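Local coordinates for protein Bse634I restriction endonuclease (Geobacillus stearothermophilus, PDB 1KNV) that probably cleaves DNA as a metal-dependent type II restriction endonuclease of the PDDEXK nuclease superfamily, at residues B[26-31]-B[167-172]. Residues are numbered along the deposited sequence; the frame is centred on the assembly and turned at random.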
loop_
_atom_site.group_PDB
_atom_site.type_symbol
_atom_site.label_atom_id
_atom_site.label_comp_id
_atom_site.label_asym_id
_atom_site.label_seq_id
_atom_site.Cartn_x
_atom_site.Cartn_y
_atom_site.Cartn_z
ATOM N N PRO B 26 11.669 -5.936 -48.293
ATOM C CA PRO B 26 12.376 -4.922 -47.503
ATOM C C PRO B 26 13.823 -5.209 -47.175
ATOM O O PRO B 26 14.663 -4.322 -47.243
ATOM C CB PRO B 26 11.511 -4.790 -46.248
ATOM C CG PRO B 26 10.878 -6.139 -46.127
ATOM C CD PRO B 26 10.505 -6.450 -47.551
ATOM N N PHE B 27 14.116 -6.452 -46.830
ATOM C CA PHE B 27 15.471 -6.826 -46.460
ATOM C C PHE B 27 16.443 -6.843 -47.626
ATOM O O PHE B 27 17.612 -6.495 -47.463
ATOM C CB PHE B 27 15.433 -8.172 -45.739
ATOM C CG PHE B 27 14.530 -8.171 -44.535
ATOM C CD1 PHE B 27 13.592 -9.176 -44.349
ATOM C CD2 PHE B 27 14.602 -7.140 -43.598
ATOM C CE1 PHE B 27 12.732 -9.157 -43.244
ATOM C CE2 PHE B 27 13.751 -7.111 -42.493
ATOM C CZ PHE B 27 12.815 -8.121 -42.316
ATOM N N ASN B 28 15.973 -7.237 -48.805
ATOM C CA ASN B 28 16.845 -7.247 -49.974
ATOM C C ASN B 28 17.111 -5.808 -50.394
ATOM O O ASN B 28 18.181 -5.489 -50.911
ATOM C CB ASN B 28 16.216 -8.022 -51.135
ATOM C CG ASN B 28 15.973 -9.483 -50.795
ATOM O OD1 ASN B 28 16.759 -10.112 -50.078
ATOM N ND2 ASN B 28 14.888 -10.034 -51.325
ATOM N N ALA B 29 16.136 -4.939 -50.160
ATOM C CA ALA B 29 16.287 -3.535 -50.502
ATOM C C ALA B 29 17.416 -2.963 -49.659
ATOM O O ALA B 29 18.268 -2.230 -50.166
ATOM C CB ALA B 29 14.994 -2.777 -50.223
ATOM N N LEU B 30 17.422 -3.313 -48.373
ATOM C CA LEU B 30 18.440 -2.829 -47.440
ATOM C C LEU B 30 19.841 -3.278 -47.817
ATOM O O LEU B 30 20.768 -2.472 -47.875
ATOM C CB LEU B 30 18.130 -3.303 -46.020
ATOM C CG LEU B 30 16.996 -2.579 -45.303
ATOM C CD1 LEU B 30 16.676 -3.299 -44.023
ATOM C CD2 LEU B 30 17.397 -1.153 -45.015
ATOM N N ILE B 31 19.988 -4.571 -48.062
ATOM C CA ILE B 31 21.279 -5.133 -48.423
ATOM C C ILE B 31 21.806 -4.525 -49.719
ATOM O O ILE B 31 22.964 -4.114 -49.798
ATOM C CB ILE B 31 21.174 -6.657 -48.574
ATOM C CG1 ILE B 31 20.639 -7.258 -47.275
ATOM C CG2 ILE B 31 22.533 -7.242 -48.906
ATOM C CD1 ILE B 31 20.446 -8.733 -47.342
ATOM N N LEU B 167 24.927 -3.863 -44.208
ATOM C CA LEU B 167 23.791 -4.754 -44.023
ATOM C C LEU B 167 23.835 -6.016 -44.868
ATOM O O LEU B 167 24.122 -5.976 -46.069
ATOM C CB LEU B 167 22.494 -3.995 -44.298
ATOM C CG LEU B 167 22.309 -2.714 -43.485
ATOM C CD1 LEU B 167 20.934 -2.143 -43.763
ATOM C CD2 LEU B 167 22.491 -3.006 -41.994
ATOM N N THR B 168 23.536 -7.138 -44.221
ATOM C CA THR B 168 23.512 -8.451 -44.854
ATOM C C THR B 168 22.323 -9.240 -44.269
ATOM O O THR B 168 21.849 -8.903 -43.185
ATOM C CB THR B 168 24.834 -9.235 -44.583
ATOM O OG1 THR B 168 24.886 -9.665 -43.214
ATOM C CG2 THR B 168 26.042 -8.347 -44.853
ATOM N N HIS B 169 21.868 -10.218 -44.965
ATOM C CA HIS B 169 20.730 -11.036 -44.480
ATOM C C HIS B 169 21.059 -11.594 -43.107
ATOM O O HIS B 169 20.175 -11.753 -42.267
ATOM C CB HIS B 169 20.432 -12.193 -45.438
ATOM C CG HIS B 169 19.549 -11.820 -46.589
ATOM N ND1 HIS B 169 19.767 -12.274 -47.872
ATOM C CD2 HIS B 169 18.440 -11.045 -46.646
ATOM C CE1 HIS B 169 18.833 -11.787 -48.674
ATOM N NE2 HIS B 169 18.019 -11.038 -47.953
ATOM N N GLU B 170 22.326 -11.874 -42.874
ATOM C CA GLU B 170 22.760 -12.420 -41.605
ATOM C C GLU B 170 22.806 -11.446 -40.419
ATOM O O GLU B 170 22.231 -11.735 -39.368
ATOM C CB GLU B 170 24.114 -13.102 -41.766
ATOM C CG GLU B 170 24.509 -13.970 -40.582
ATOM C CD GLU B 170 25.883 -14.605 -40.758
ATOM O OE1 GLU B 170 26.372 -14.661 -41.910
ATOM O OE2 GLU B 170 26.476 -15.058 -39.751
ATOM N N ASN B 171 23.471 -10.301 -40.552
ATOM C CA ASN B 171 23.511 -9.416 -39.401
ATOM C C ASN B 171 22.166 -8.735 -39.139
ATOM O O ASN B 171 21.890 -8.306 -38.017
ATOM C CB ASN B 171 24.674 -8.402 -39.488
ATOM C CG ASN B 171 24.586 -7.487 -40.675
ATOM O OD1 ASN B 171 23.546 -7.376 -41.311
ATOM N ND2 ASN B 171 25.689 -6.800 -40.973
ATOM N N ILE B 172 21.314 -8.662 -40.158
ATOM C CA ILE B 172 19.988 -8.083 -39.977
ATOM C C ILE B 172 19.141 -9.078 -39.177
ATOM O O ILE B 172 18.453 -8.706 -38.233
ATOM C CB ILE B 172 19.290 -7.818 -41.315
ATOM C CG1 ILE B 172 19.932 -6.624 -42.004
ATOM C CG2 ILE B 172 17.814 -7.539 -41.091
ATOM C CD1 ILE B 172 19.279 -6.271 -43.318
#
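Ile31 reaches across to the start of helix 169-176 and meets His169 at about a right angle. In the one of two His169 conformers described here, its CD1 lies over one face of the imidazole, modelled too close for the separation to be trusted, which leaves the CH-pi contact doubtful in detail. The CG2 branch of Ile31, anti to the backbone N, turns instead to the carbonyl of Leu167, 3.5 Å from Leu167 O. At the rim of the same imidazole, His169 NE2 in this conformer gives a weak, bent hydrogen bond to Asn28 OD1, the amide and ring planes standing 77° apart; Asn28 ND2 is held by Asn9 O. An alanine in place of Ile31 would probably open a gap beside the Leu167 carbonyl and Ile172 CD1. Deeper in, Leu30 CB is 3.8 Å from Leu167 CD1, and Leu30 CD1 is 4.0 Å from Ile172 CD1. The Phe27 ring meets Ile172 CG2 through CD2. Thr168, the N-cap, forms a capping box with Asn171: Thr168 N donates to Asn171 OD1 and Asn171 N almost straight to Thr168 OG1 (177°), capping the first turn, on which His169 sits. The contact joins helix 26-33 to helix 169-176, while Phe27 and Leu30 also pack on helix 68-93.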